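Local coordinates for beta-N-acetylhexosaminidase (Beutenbergia cavernae, PDB 5BU9), which probably hydrolyses terminal non-reducing N-acetyl-D-hexosamine residues from N-acetyl-beta-D-hexosaminides, as a member of glycosyl hydrolase family 3, at residues L74-D79 with G125-L130; D262-T267 with G292-L297. All coordinates share one frame; numbering follows the deposited sequence.

Overall arrangement
Both interactions are buried and join neighbouring parts of the beta barrel in the family 3 N-terminal domain, and each includes the entry of a strand from the helix before it. Their centres lie about 15 Å apart, and they meet inside the barrel, where Leu75 CD1 is 4.0 Å from Ile295 CD1 and Leu130 CD1 packs against Leu297 CD2. In each, a polar side chain near the start of the second segment takes a backbone N-H of the first: a neutral amide, Asn127, in interaction 1, and a carboxylate with two arginine partners, Asp294, in interaction 2. At the other end the first segment supplies the acceptor for a backbone N-H of the second: Thr78 O in interaction 1, the Thr267 hydroxyl in interaction 2.

Interaction 1. Residues L74-D79 with G125-L130; sequences LLVATD and GINLNL
Asn127 places its CG between its own backbone N and carbonyl carbon (chi1 55°), which brings the amide alongside the backbone of 74-76, while Ile126, with CG1 anti to its carbonyl carbon (chi1 -61°), swings CD1 toward Val76 and Thr78. The contact is a parallel strand pair of the TIM barrel, entered through a Schellman motif at Gly125 that ends the preceding helix. Asn127 stands in for a backbone partner: OD1 accepts from Val76 N at 2.8 Å, with the donor tilted 29° from the amide plane, and ND2 makes a weak bond to Leu74 O. Val76 O is gripped twice, by Asn127 N in the carbonyl plane and by Leu128 N from above it. The ladder then continues through Thr78 N to Leu128 O and Leu130 N to Thr78 O. On the Ala77 face, CB of Ala77 packs against Leu128 CB at 4.0 Å, with Met16 of strand 15-20 nearby. Thr78 directs OG1 to Leu42 O, and Asp79 OD1 bonds a bound glycerol. Across the other face, Ile126 CD1 fits between Val76 CG1 at 3.8 Å and Thr78 CG2 at 4.0 Å.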
# COMPACT_ATOMS: atom_id res chain seq x y z
N LEU A 74 13.26 -4.77 -7.06
CA LEU A 74 12.24 -3.84 -6.60
C LEU A 74 10.86 -4.49 -6.60
O LEU A 74 10.52 -5.24 -7.51
CB LEU A 74 12.21 -2.60 -7.51
CG LEU A 74 13.51 -1.82 -7.72
CD1 LEU A 74 13.33 -0.65 -8.71
CD2 LEU A 74 14.03 -1.35 -6.35
N LEU A 75 10.08 -4.19 -5.57
CA LEU A 75 8.64 -4.18 -5.70
C LEU A 75 8.32 -2.89 -6.49
O LEU A 75 8.79 -1.78 -6.15
CB LEU A 75 7.94 -4.21 -4.33
CG LEU A 75 7.95 -5.59 -3.67
CD1 LEU A 75 7.56 -5.51 -2.21
CD2 LEU A 75 7.01 -6.56 -4.40
N VAL A 76 7.59 -3.05 -7.59
CA VAL A 76 7.20 -1.92 -8.42
C VAL A 76 5.68 -1.82 -8.37
O VAL A 76 4.98 -2.67 -8.93
CB VAL A 76 7.69 -2.07 -9.87
CG1 VAL A 76 7.42 -0.81 -10.62
CG2 VAL A 76 9.16 -2.44 -9.93
N ALA A 77 5.20 -0.82 -7.67
CA ALA A 77 3.78 -0.70 -7.38
C ALA A 77 3.20 0.47 -8.09
O ALA A 77 3.92 1.42 -8.42
CB ALA A 77 3.57 -0.53 -5.86
N THR A 78 1.88 0.44 -8.30
CA THR A 78 1.16 1.67 -8.64
C THR A 78 -0.26 1.55 -8.08
O THR A 78 -0.62 0.52 -7.50
CB THR A 78 1.15 1.97 -10.18
OG1 THR A 78 0.57 3.26 -10.39
CG2 THR A 78 0.33 0.96 -10.93
N ASP A 79 -1.03 2.61 -8.22
CA ASP A 79 -2.45 2.63 -7.84
C ASP A 79 -3.35 2.31 -9.02
O ASP A 79 -3.78 3.26 -9.71
CB ASP A 79 -2.88 4.00 -7.30
CG ASP A 79 -2.59 4.19 -5.81
OD1 ASP A 79 -2.14 3.23 -5.12
OD2 ASP A 79 -2.84 5.31 -5.32
N GLY A 125 5.85 -3.64 -16.43
CA GLY A 125 6.83 -3.82 -15.36
C GLY A 125 6.35 -3.67 -13.92
O GLY A 125 7.14 -3.73 -12.96
N ILE A 126 5.05 -3.49 -13.75
CA ILE A 126 4.43 -3.42 -12.42
C ILE A 126 4.32 -4.84 -11.88
O ILE A 126 3.90 -5.73 -12.62
CB ILE A 126 3.03 -2.76 -12.51
CG1 ILE A 126 3.15 -1.33 -13.04
CG2 ILE A 126 2.26 -2.88 -11.16
CD1 ILE A 126 3.91 -0.42 -12.13
N ASN A 127 4.66 -5.07 -10.61
CA ASN A 127 4.40 -6.38 -9.99
C ASN A 127 3.63 -6.26 -8.69
O ASN A 127 3.39 -7.26 -8.03
CB ASN A 127 5.70 -7.16 -9.75
CG ASN A 127 6.71 -6.39 -8.92
OD1 ASN A 127 6.36 -5.50 -8.13
ND2 ASN A 127 7.99 -6.70 -9.11
N LEU A 128 3.25 -5.04 -8.31
CA LEU A 128 2.42 -4.90 -7.12
C LEU A 128 1.35 -3.85 -7.39
O LEU A 128 1.66 -2.75 -7.84
CB LEU A 128 3.26 -4.51 -5.90
CG LEU A 128 2.48 -4.50 -4.59
CD1 LEU A 128 1.94 -5.92 -4.27
CD2 LEU A 128 3.34 -3.96 -3.46
N ASN A 129 0.09 -4.22 -7.14
CA ASN A 129 -1.02 -3.27 -7.24
C ASN A 129 -1.48 -2.85 -5.83
O ASN A 129 -1.78 -3.71 -5.00
CB ASN A 129 -2.19 -3.89 -8.03
CG ASN A 129 -3.19 -2.85 -8.54
OD1 ASN A 129 -3.05 -1.66 -8.30
ND2 ASN A 129 -4.23 -3.32 -9.27
N LEU A 130 -1.52 -1.55 -5.56
CA LEU A 130 -2.09 -1.08 -4.30
C LEU A 130 -3.63 -1.04 -4.45
O LEU A 130 -4.26 0.02 -4.60
CB LEU A 130 -1.51 0.30 -3.90
CG LEU A 130 0.01 0.42 -3.88
CD1 LEU A 130 0.43 1.72 -3.20
CD2 LEU A 130 0.68 -0.76 -3.18

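Interaction 2. Residues D262-T267 with G292-L297; sequences DGVVVT and GTDIVL
Val265 and Val266 meet Thr293 to Ile295 where the chain leaves a helix at Gly292, whose positive phi belongs to a Schellman motif, and the touching parts, 263-267 and 292-297, run 56° apart with a single bridge between Val266 and Ile295. Val265 O accepts two N-H groups, from Asp294 and from Ile295, and Ile295 O in turn takes Thr267 N at 2.9 Å, nearly along the C=O axis. Asp294 turns its CG anti to its carbonyl carbon, and OD2 receives Val265 N at 2.8 Å on the anti side of the carboxylate. The same oxygen forms a salt bridge with Arg256, and OD1 forms one with Arg332; these two positive charges would be expected to favour the ionised acid in this buried setting. At the far end Thr267 holds OG1 between its backbone N and carbonyl carbon (chi1 64°), where the hydroxyl accepts Leu297 N at 2.9 Å in a nearly straight bond (170°). Its CG2 meets Thr293 CG2 at 3.6 Å, the two side chains crossing at about a right angle. A valine in place of Thr267 would probably leave Leu297 N without its acceptor and weaken the junction between the two strands at this end. Apolar contact continues from Val264 CG1 to Ile295 CD1, 3.8 Å apart. This pairing helps close the barrel of the family 3 N-terminal domain: strand 264-267 has strand 227-230 as its other neighbour, strand 296-298 pairs with strand 15-20, helix 248-258 covers Val265, and helix 320-336 packs on Val264, Asp294 and Ile295.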
# COMPACT_ATOMS: atom_id res chain seq x y z
N ASP A 262 0.32 -12.67 8.37
CA ASP A 262 1.76 -12.95 8.41
C ASP A 262 2.59 -12.21 7.35
O ASP A 262 3.83 -12.33 7.34
CB ASP A 262 2.01 -14.46 8.21
CG ASP A 262 1.70 -15.26 9.45
OD1 ASP A 262 1.75 -14.68 10.56
OD2 ASP A 262 1.43 -16.48 9.31
N GLY A 263 1.92 -11.50 6.44
CA GLY A 263 2.59 -10.93 5.28
C GLY A 263 3.08 -9.53 5.55
O GLY A 263 3.41 -9.18 6.69
N VAL A 264 3.12 -8.71 4.50
CA VAL A 264 3.75 -7.41 4.56
C VAL A 264 2.72 -6.31 4.80
O VAL A 264 1.70 -6.22 4.09
CB VAL A 264 4.53 -7.17 3.27
CG1 VAL A 264 4.91 -5.73 3.14
CG2 VAL A 264 5.75 -8.11 3.21
N VAL A 265 2.96 -5.50 5.83
CA VAL A 265 2.11 -4.37 6.17
C VAL A 265 2.69 -3.09 5.55
O VAL A 265 3.85 -2.74 5.80
CB VAL A 265 1.97 -4.18 7.70
CG1 VAL A 265 1.23 -2.87 8.00
CG2 VAL A 265 1.26 -5.37 8.32
N VAL A 266 1.88 -2.40 4.75
CA VAL A 266 2.28 -1.17 4.05
C VAL A 266 1.51 -0.01 4.65
O VAL A 266 0.31 -0.14 4.88
CB VAL A 266 2.01 -1.30 2.54
CG1 VAL A 266 2.58 -0.10 1.75
CG2 VAL A 266 2.60 -2.60 2.07
N THR A 267 2.18 1.11 4.93
CA THR A 267 1.44 2.31 5.34
C THR A 267 0.72 2.90 4.15
O THR A 267 1.12 2.71 2.99
CB THR A 267 2.32 3.44 5.94
OG1 THR A 267 3.22 3.93 4.93
CG2 THR A 267 3.11 2.97 7.16
N GLY A 292 4.48 -2.17 13.68
CA GLY A 292 4.54 -3.48 13.04
C GLY A 292 4.51 -3.33 11.52
O GLY A 292 4.22 -4.28 10.82
N THR A 293 4.75 -2.12 11.02
CA THR A 293 4.82 -1.86 9.58
C THR A 293 6.07 -2.43 8.92
O THR A 293 7.18 -2.29 9.45
CB THR A 293 4.82 -0.36 9.32
OG1 THR A 293 3.59 0.20 9.78
CG2 THR A 293 5.01 -0.07 7.84
N ASP A 294 5.93 -3.03 7.74
CA ASP A 294 7.10 -3.48 6.96
C ASP A 294 7.50 -2.55 5.82
O ASP A 294 8.67 -2.46 5.44
CB ASP A 294 6.83 -4.88 6.42
CG ASP A 294 6.26 -5.82 7.50
OD1 ASP A 294 6.88 -5.95 8.59
OD2 ASP A 294 5.17 -6.37 7.28
N ILE A 295 6.55 -1.83 5.25
CA ILE A 295 6.93 -0.89 4.20
C ILE A 295 6.27 0.48 4.42
O ILE A 295 5.05 0.60 4.51
CB ILE A 295 6.59 -1.45 2.78
CG1 ILE A 295 7.40 -2.71 2.47
CG2 ILE A 295 6.78 -0.35 1.71
CD1 ILE A 295 7.04 -3.38 1.09
N VAL A 296 7.11 1.51 4.54
CA VAL A 296 6.65 2.87 4.71
C VAL A 296 6.53 3.50 3.32
O VAL A 296 7.53 3.61 2.58
CB VAL A 296 7.62 3.66 5.60
CG1 VAL A 296 7.15 5.11 5.78
CG2 VAL A 296 7.77 2.94 6.97
N LEU A 297 5.32 3.88 2.96
CA LEU A 297 5.06 4.42 1.63
C LEU A 297 5.39 5.92 1.63
O LEU A 297 4.84 6.67 2.41
CB LEU A 297 3.61 4.17 1.23
CG LEU A 297 3.20 4.70 -0.15
CD1 LEU A 297 4.02 4.06 -1.24
CD2 LEU A 297 1.70 4.49 -0.38